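Local coordinates for immunity protein 52 domain-containing protein (Burkholderia pseudomallei K96243, PDB 4RHO) that is of unknown function but probably acts as an immunity protein that protects the bacterium from a toxin used in competition between cells, at residues K194-Q198 / Q199-E203; N241-E244 / I245-D249; D153-T156 / T157-A161. One frame throughout, in Å; residues are numbered along the deposited sequence.

Interaction 1: residues K194-Q198 / Q199-E203; sequences KVITQ and QQVPE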
loop_
_atom_site.group_PDB
_atom_site.type_symbol
_atom_site.label_atom_id
_atom_site.label_comp_id
_atom_site.label_asym_id
_atom_site.label_seq_id
_atom_site.Cartn_x
_atom_site.Cartn_y
_atom_site.Cartn_z
ATOM N N LYS A 194 -0.049 9.155 -14.952
ATOM C CA LYS A 194 -0.170 10.228 -15.932
ATOM C C LYS A 194 0.679 11.406 -15.518
ATOM O O LYS A 194 0.973 11.568 -14.326
ATOM C CB LYS A 194 -1.653 10.659 -16.092
ATOM C CG LYS A 194 -2.491 9.675 -16.914
ATOM C CD LYS A 194 -3.979 10.068 -16.970
ATOM C CE LYS A 194 -4.706 9.768 -15.673
ATOM N NZ LYS A 194 -6.172 9.907 -15.816
ATOM N N VAL A 195 1.106 12.226 -16.487
ATOM C CA VAL A 195 1.855 13.437 -16.181
ATOM C C VAL A 195 0.873 14.535 -15.793
ATOM O O VAL A 195 0.098 14.996 -16.635
ATOM C CB VAL A 195 2.773 13.870 -17.363
ATOM C CG1 VAL A 195 3.514 15.176 -17.035
ATOM C CG2 VAL A 195 3.765 12.758 -17.721
ATOM N N ILE A 196 0.803 14.851 -14.493
ATOM C CA ILE A 196 -0.129 15.848 -13.980
ATOM C C ILE A 196 0.638 17.119 -13.598
ATOM O O ILE A 196 1.643 17.043 -12.886
ATOM C CB ILE A 196 -0.940 15.272 -12.787
ATOM C CG1 ILE A 196 -1.818 14.079 -13.254
ATOM C CG2 ILE A 196 -1.792 16.365 -12.117
ATOM C CD1 ILE A 196 -2.528 13.354 -12.156
ATOM N N THR A 197 0.204 18.284 -14.133
ATOM C CA THR A 197 0.954 19.529 -13.989
ATOM C C THR A 197 0.305 20.483 -12.975
ATOM O O THR A 197 -0.839 20.282 -12.555
ATOM C CB THR A 197 1.099 20.231 -15.359
ATOM O OG1 THR A 197 -0.199 20.585 -15.843
ATOM C CG2 THR A 197 1.836 19.359 -16.395
ATOM N N GLN A 198 1.042 21.533 -12.611
ATOM C CA GLN A 198 0.593 22.591 -11.714
ATOM C C GLN A 198 -0.599 23.347 -12.319
ATOM O O GLN A 198 -1.513 23.735 -11.595
ATOM C CB GLN A 198 1.758 23.549 -11.447
ATOM C CG GLN A 198 1.472 24.629 -10.447
ATOM C CD GLN A 198 2.675 25.519 -10.294
ATOM O OE1 GLN A 198 3.595 25.231 -9.519
ATOM N NE2 GLN A 198 2.762 26.550 -11.135
ATOM N N GLN A 199 -0.599 23.523 -13.659
ATOM C CA GLN A 199 -1.693 24.192 -14.372
ATOM C C GLN A 199 -3.003 23.382 -14.251
ATOM O O GLN A 199 -4.081 23.966 -14.159
ATOM C CB GLN A 199 -1.319 24.392 -15.856
ATOM C CG GLN A 199 -2.328 25.239 -16.643
ATOM C CD GLN A 199 -1.930 25.399 -18.098
ATOM O OE1 GLN A 199 -0.835 25.003 -18.522
ATOM N NE2 GLN A 199 -2.806 26.002 -18.890
ATOM N N GLN A 200 -2.894 22.035 -14.208
ATOM C CA GLN A 200 -4.060 21.167 -14.096
ATOM C C GLN A 200 -4.607 21.144 -12.672
ATOM O O GLN A 200 -5.819 21.167 -12.488
ATOM C CB GLN A 200 -3.722 19.752 -14.546
ATOM C CG GLN A 200 -3.493 19.631 -16.038
ATOM C CD GLN A 200 -2.961 18.274 -16.398
ATOM O OE1 GLN A 200 -1.885 17.867 -15.958
ATOM N NE2 GLN A 200 -3.687 17.555 -17.233
ATOM N N VAL A 201 -3.718 21.025 -11.659
ATOM C CA VAL A 201 -4.156 20.938 -10.251
ATOM C C VAL A 201 -3.447 22.022 -9.415
ATOM O O VAL A 201 -2.439 21.747 -8.762
ATOM C CB VAL A 201 -3.916 19.509 -9.657
ATOM C CG1 VAL A 201 -4.588 19.364 -8.288
ATOM C CG2 VAL A 201 -4.409 18.432 -10.612
ATOM N N PRO A 202 -3.962 23.274 -9.427
ATOM C CA PRO A 202 -3.264 24.354 -8.702
ATOM C C PRO A 202 -3.439 24.256 -7.168
ATOM O O PRO A 202 -2.699 24.913 -6.428
ATOM C CB PRO A 202 -3.902 25.624 -9.259
ATOM C CG PRO A 202 -5.239 25.205 -9.726
ATOM C CD PRO A 202 -5.119 23.790 -10.193
ATOM N N GLU A 203 -4.387 23.396 -6.692
ATOM C CA GLU A 203 -4.632 23.205 -5.242
ATOM C C GLU A 203 -3.571 22.288 -4.605
ATOM O O GLU A 203 -3.393 22.316 -3.381
ATOM C CB GLU A 203 -6.044 22.609 -4.988
ATOM C CG GLU A 203 -7.187 23.523 -5.388
ATOM C CD GLU A 203 -7.711 23.309 -6.795
ATOM O OE1 GLU A 203 -6.994 22.687 -7.612
ATOM O OE2 GLU A 203 -8.848 23.750 -7.075
HETATM O O HOH W 1 -2.459 14.782 -18.460
#

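Interaction 2: residues N241-E244 / I245-D249; sequences NRIE and IRLVD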
loop_
_atom_site.group_PDB
_atom_site.type_symbol
_atom_site.label_atom_id
_atom_site.label_comp_id
_atom_site.label_asym_id
_atom_site.label_seq_id
_atom_site.Cartn_x
_atom_site.Cartn_y
_atom_site.Cartn_z
ATOM N N ASN A 241 -10.343 17.059 -0.654
ATOM C CA ASN A 241 -11.630 17.066 -1.355
ATOM C C ASN A 241 -11.593 18.006 -2.582
ATOM O O ASN A 241 -12.050 17.624 -3.661
ATOM C CB ASN A 241 -12.765 17.478 -0.402
ATOM C CG ASN A 241 -13.180 16.386 0.567
ATOM O OD1 ASN A 241 -12.788 15.216 0.444
ATOM N ND2 ASN A 241 -14.014 16.734 1.514
ATOM N N ARG A 242 -11.008 19.223 -2.419
ATOM C CA ARG A 242 -10.866 20.190 -3.521
ATOM C C ARG A 242 -10.025 19.610 -4.666
ATOM O O ARG A 242 -10.344 19.829 -5.840
ATOM C CB ARG A 242 -10.233 21.492 -3.016
ATOM C CG ARG A 242 -11.184 22.357 -2.181
ATOM C CD ARG A 242 -10.440 23.494 -1.519
ATOM N NE ARG A 242 -9.780 24.355 -2.503
ATOM C CZ ARG A 242 -8.813 25.215 -2.202
ATOM N NH1 ARG A 242 -8.351 25.296 -0.960
ATOM N NH2 ARG A 242 -8.267 25.965 -3.150
ATOM N N ILE A 243 -8.940 18.880 -4.326
ATOM C CA ILE A 243 -8.068 18.262 -5.331
ATOM C C ILE A 243 -8.833 17.157 -6.092
ATOM O O ILE A 243 -8.716 17.067 -7.314
ATOM C CB ILE A 243 -6.765 17.712 -4.678
ATOM C CG1 ILE A 243 -5.922 18.866 -4.080
ATOM C CG2 ILE A 243 -5.935 16.889 -5.702
ATOM C CD1 ILE A 243 -4.751 18.420 -3.260
ATOM N N GLU A 244 -9.670 16.364 -5.370
ATOM C CA GLU A 244 -10.495 15.308 -5.996
ATOM C C GLU A 244 -11.455 15.907 -7.019
ATOM O O GLU A 244 -11.547 15.408 -8.145
ATOM C CB GLU A 244 -11.279 14.526 -4.927
ATOM C CG GLU A 244 -10.404 13.602 -4.103
ATOM C CD GLU A 244 -10.966 13.210 -2.750
ATOM O OE1 GLU A 244 -12.071 13.681 -2.399
ATOM O OE2 GLU A 244 -10.262 12.489 -2.008
ATOM N N ILE A 245 -12.131 17.015 -6.650
ATOM C CA ILE A 245 -13.063 17.719 -7.539
ATOM C C ILE A 245 -12.310 18.266 -8.780
ATOM O O ILE A 245 -12.783 18.102 -9.905
ATOM C CB ILE A 245 -13.796 18.855 -6.762
ATOM C CG1 ILE A 245 -14.700 18.261 -5.634
ATOM C CG2 ILE A 245 -14.608 19.754 -7.722
ATOM C CD1 ILE A 245 -15.289 19.332 -4.636
ATOM N N ARG A 246 -11.113 18.851 -8.568
ATOM C CA ARG A 246 -10.287 19.376 -9.665
ATOM C C ARG A 246 -9.897 18.249 -10.657
ATOM O O ARG A 246 -10.011 18.429 -11.871
ATOM C CB ARG A 246 -9.022 20.058 -9.108
ATOM C CG ARG A 246 -8.098 20.640 -10.195
ATOM C CD ARG A 246 -8.710 21.853 -10.869
ATOM N NE ARG A 246 -8.882 22.962 -9.930
ATOM C CZ ARG A 246 -9.527 24.081 -10.223
ATOM N NH1 ARG A 246 -10.083 24.241 -11.417
ATOM N NH2 ARG A 246 -9.649 25.040 -9.316
ATOM N N LEU A 247 -9.438 17.094 -10.128
ATOM C CA LEU A 247 -9.005 15.959 -10.953
ATOM C C LEU A 247 -10.155 15.403 -11.802
ATOM O O LEU A 247 -9.931 14.995 -12.944
ATOM C CB LEU A 247 -8.422 14.843 -10.070
ATOM C CG LEU A 247 -7.061 15.134 -9.454
ATOM C CD1 LEU A 247 -6.751 14.161 -8.347
ATOM C CD2 LEU A 247 -5.964 15.111 -10.511
ATOM N N VAL A 248 -11.373 15.343 -11.235
ATOM C CA VAL A 248 -12.535 14.821 -11.962
ATOM C C VAL A 248 -12.973 15.822 -13.036
ATOM O O VAL A 248 -13.200 15.433 -14.174
ATOM C CB VAL A 248 -13.702 14.467 -11.004
ATOM C CG1 VAL A 248 -15.007 14.259 -11.774
ATOM C CG2 VAL A 248 -13.366 13.239 -10.179
ATOM N N ASP A 249 -12.953 17.119 -12.706
ATOM C CA ASP A 249 -13.356 18.185 -13.633
ATOM C C ASP A 249 -12.532 18.146 -14.954
ATOM O O ASP A 249 -13.029 18.569 -15.997
ATOM C CB ASP A 249 -13.204 19.549 -12.967
ATOM C CG ASP A 249 -14.145 20.587 -13.516
ATOM O OD1 ASP A 249 -15.318 20.581 -13.121
ATOM O OD2 ASP A 249 -13.685 21.455 -14.292
#

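Interaction 3: residues D153-T156 / T157-A161; sequences DVVT and TIVAA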
loop_
_atom_site.group_PDB
_atom_site.type_symbol
_atom_site.label_atom_id
_atom_site.label_comp_id
_atom_site.label_asym_id
_atom_site.label_seq_id
_atom_site.Cartn_x
_atom_site.Cartn_y
_atom_site.Cartn_z
ATOM N N ASP A 153 8.580 8.422 -0.608
ATOM C CA ASP A 153 9.615 7.414 -0.878
ATOM C C ASP A 153 9.024 6.004 -0.872
ATOM O O ASP A 153 9.402 5.173 -1.703
ATOM C CB ASP A 153 10.755 7.511 0.158
ATOM C CG ASP A 153 11.608 8.769 0.031
ATOM O OD1 ASP A 153 11.574 9.407 -1.053
ATOM O OD2 ASP A 153 12.367 9.067 0.979
ATOM N N VAL A 154 8.112 5.723 0.072
ATOM C CA VAL A 154 7.484 4.403 0.172
ATOM C C VAL A 154 6.541 4.175 -1.033
ATOM O O VAL A 154 6.592 3.113 -1.653
ATOM C CB VAL A 154 6.738 4.224 1.522
ATOM C CG1 VAL A 154 6.035 2.864 1.585
ATOM C CG2 VAL A 154 7.700 4.389 2.700
ATOM N N VAL A 155 5.778 5.228 -1.434
ATOM C CA VAL A 155 4.862 5.144 -2.589
ATOM C C VAL A 155 5.665 4.906 -3.910
ATOM O O VAL A 155 5.267 4.060 -4.722
ATOM C CB VAL A 155 3.953 6.409 -2.696
ATOM C CG1 VAL A 155 3.157 6.409 -4.005
ATOM C CG2 VAL A 155 3.018 6.508 -1.496
ATOM N N THR A 156 6.806 5.644 -4.101
ATOM C CA THR A 156 7.638 5.504 -5.300
ATOM C C THR A 156 8.201 4.074 -5.399
ATOM O O THR A 156 8.262 3.511 -6.494
ATOM C CB THR A 156 8.758 6.541 -5.287
ATOM O OG1 THR A 156 8.183 7.834 -5.101
ATOM C CG2 THR A 156 9.597 6.516 -6.573
ATOM N N THR A 157 8.608 3.487 -4.249
ATOM C CA THR A 157 9.121 2.114 -4.228
ATOM C C THR A 157 8.012 1.130 -4.664
ATOM O O THR A 157 8.278 0.208 -5.427
ATOM C CB THR A 157 9.663 1.766 -2.832
ATOM O OG1 THR A 157 10.631 2.741 -2.456
ATOM C CG2 THR A 157 10.280 0.374 -2.779
ATOM N N ILE A 158 6.751 1.379 -4.219
ATOM C CA ILE A 158 5.599 0.536 -4.587
ATOM C C ILE A 158 5.284 0.688 -6.097
ATOM O O ILE A 158 4.954 -0.303 -6.764
ATOM C CB ILE A 158 4.362 0.886 -3.704
ATOM C CG1 ILE A 158 4.634 0.536 -2.214
ATOM C CG2 ILE A 158 3.097 0.173 -4.221
ATOM C CD1 ILE A 158 3.589 1.106 -1.212
ATOM N N VAL A 159 5.435 1.919 -6.635
ATOM C CA VAL A 159 5.223 2.187 -8.060
ATOM C C VAL A 159 6.251 1.414 -8.900
ATOM O O VAL A 159 5.887 0.803 -9.903
ATOM C CB VAL A 159 5.275 3.713 -8.369
ATOM C CG1 VAL A 159 5.426 3.968 -9.869
ATOM C CG2 VAL A 159 4.044 4.421 -7.816
ATOM N N ALA A 160 7.520 1.391 -8.451
ATOM C CA ALA A 160 8.594 0.689 -9.167
ATOM C C ALA A 160 8.435 -0.842 -9.065
ATOM O O ALA A 160 8.838 -1.558 -9.973
ATOM C CB ALA A 160 9.951 1.109 -8.615
ATOM N N ALA A 161 7.830 -1.332 -7.963
ATOM C CA ALA A 161 7.714 -2.774 -7.710
ATOM C C ALA A 161 6.441 -3.388 -8.350
ATOM O O ALA A 161 6.418 -4.590 -8.625
ATOM C CB ALA A 161 7.714 -3.041 -6.214
#

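Interaction 1: residues K194-Q198 / Q199-E203
Gln200 folds its side chain back over Thr197, three residues earlier, and nearly every atom of it finds something to meet. CB lies 3.5 Å from the backbone carbonyl oxygen O of Thr197. With chi1 at -70°, CG stands beside the backbone N of Gln200 itself and comes 3.4 Å from OG1 of Thr197, crossing the hydroxyl at a slant. Beyond CG the chain is extended, which carries the amide to the backbone N-H of Thr197. There OE1 takes two bonds. The N-H of Thr197 points at it in the carbonyl plane, N to OE1 2.8 Å and fairly straight at 159°. The hydroxyl OG1 of Thr197 donates to the same OE1 over 3.2 Å, tilted from that plane and approaching from the flank of the C=O. At the other corner of the amide, NE2 gives a hydrogen to a water at 3.3 Å, and that water donates in turn to O of Val195 at 3.1 Å.

The return bond is weak: N of Gln200 to OG1 of Thr197 is 3.5 Å. Together with the bond from Thr197 N to Gln200 OE1 it resembles the reciprocal pattern of a capping box, with glutamine where glutamate is usual, around one helical turn in the loop between strands 189-192 and 206-212 rather than at the start of a regular helix. The N-H of Val201 closes this turn on O of Thr197.

The buried side chains of Ile196 and Val201 cross obliquely, CG2 to CG2 3.7 Å. Ile196 continues onto Ile221 of strand 215-222, while Val201 packs on Ile243 and Leu247 of helix 234-249.

Interaction 2: residues N241-E244 / I245-D249
Ile243 and Leu247, one helical turn apart, lie side by side and point the same way, with CG2 of the isoleucine 3.9 Å from CD1 of the leucine. In Ile243 the longer branch, CG1, sits beside the backbone N (chi1 -64°), and CG2 is the methyl turned anti to N, the branch that meets Leu247. Leu247 has its CG beside its own N, which lays CG 3.3 Å from O of Ile243, the same carbonyl that receives Leu247 N at 2.9 Å. Both residues are buried on Ile221 of strand 215-222 and form the sheet-facing side of the last helix, 234-249.

Ile245 repeats the conformation of Ile243 on a more open face: its CG1 rests 3.4 Å from O of Asn241, whose oxygen accepts Ile245 N at 3.1 Å. Val248 likewise puts CG2 3.5 Å from O of Glu244, the acceptor of its own N-H. In each case a side-chain carbon lies close to the carbonyl that accepts its own residue's N-H.

The charged chains take different courses. Glu244 runs extended from the helix and its carboxylate is held by Tyr174 OH and by the backbone N-H groups of Val179 and Val186. Arg246 is anti at its first torsion but bends at the next two, and its guanidinium makes a salt bridge with Glu203. The Arg242 and Arg246 guanidinium groups stay apart, 6.4 Å between their NH2 atoms. Across this turn, then, the side chains themselves contribute apolar packing, while the charged ends of Glu244 and Arg246 bond outward, to the loops that carry Tyr174, Val179, Val186 and Glu203.

Interaction 3: residues D153-T156 / T157-A161
From Asp153 to Ala160 the backbone runs as regular alpha-helix, and four successive N-H groups, those of Thr157, Ile158, Val159 and Ala160, bond to the carbonyls four residues back; the shortest is Val159 N to Val155 O at 2.9 Å. This is part of helix 148-162, which packs on the antiparallel sheet and against helix 36-51. The regular pattern slackens at the C-terminal side, where both bonds of Ala161 N, to O of Thr157 and of Ile158, are weak.

Valines and an isoleucine make the buried faces. CG1 of Val154, anti to its N, comes 4.1 Å from CD1 of Ile158, the two side chains crossing at a slant, and both rest on Ile22 of strand 20-26. Ile158 keeps CG1 beside its own N, so that this methylene sits 3.3 Å from O of Val154. Around the helix, Val155 and Val159 approach more loosely, CG1 to CG2 4.4 Å; Val155 reaches Ile220 of strand 215-222, and Val159 reaches Val210 of strand 206-212. The carboxylate of Asp153 forms a salt bridge with Lys53 through OD2.

Thr157, which also touches Ala49 of helix 36-51, makes a side-chain to main-chain bond within the turn, as Thr156 OG1 does with O of Ala152. A chi1 of -55° sets the Thr157 hydroxyl beside the backbone N, facing back along the helix. O of Asp153 thus accepts twice, from opposite faces of its carbonyl plane: Thr157 N at 3.2 Å and, more closely, Thr157 OG1 at 2.8 Å.

Along the chain interaction 3 comes first, then interaction 1, then interaction 2. Interactions 1 and 2 are neighbours, their centres 11 Å apart: the loop 194-203 lies against helix 234-249, joined by a salt bridge and by packing of Gln200 O on Arg246 CG. Interaction 3, on helix 148-162, is separate, its nearest atoms about 9 Å from interaction 1 and about 13 Å from interaction 2. All three nevertheless meet strand 215-222 of the same antiparallel sheet, interactions 1 and 2 through Ile221 and interaction 3 through Ile220. Because neighbouring residues of a strand point to opposite faces, helix 148-162 and the loop with helix 234-249 probably cover opposite faces of the sheet there.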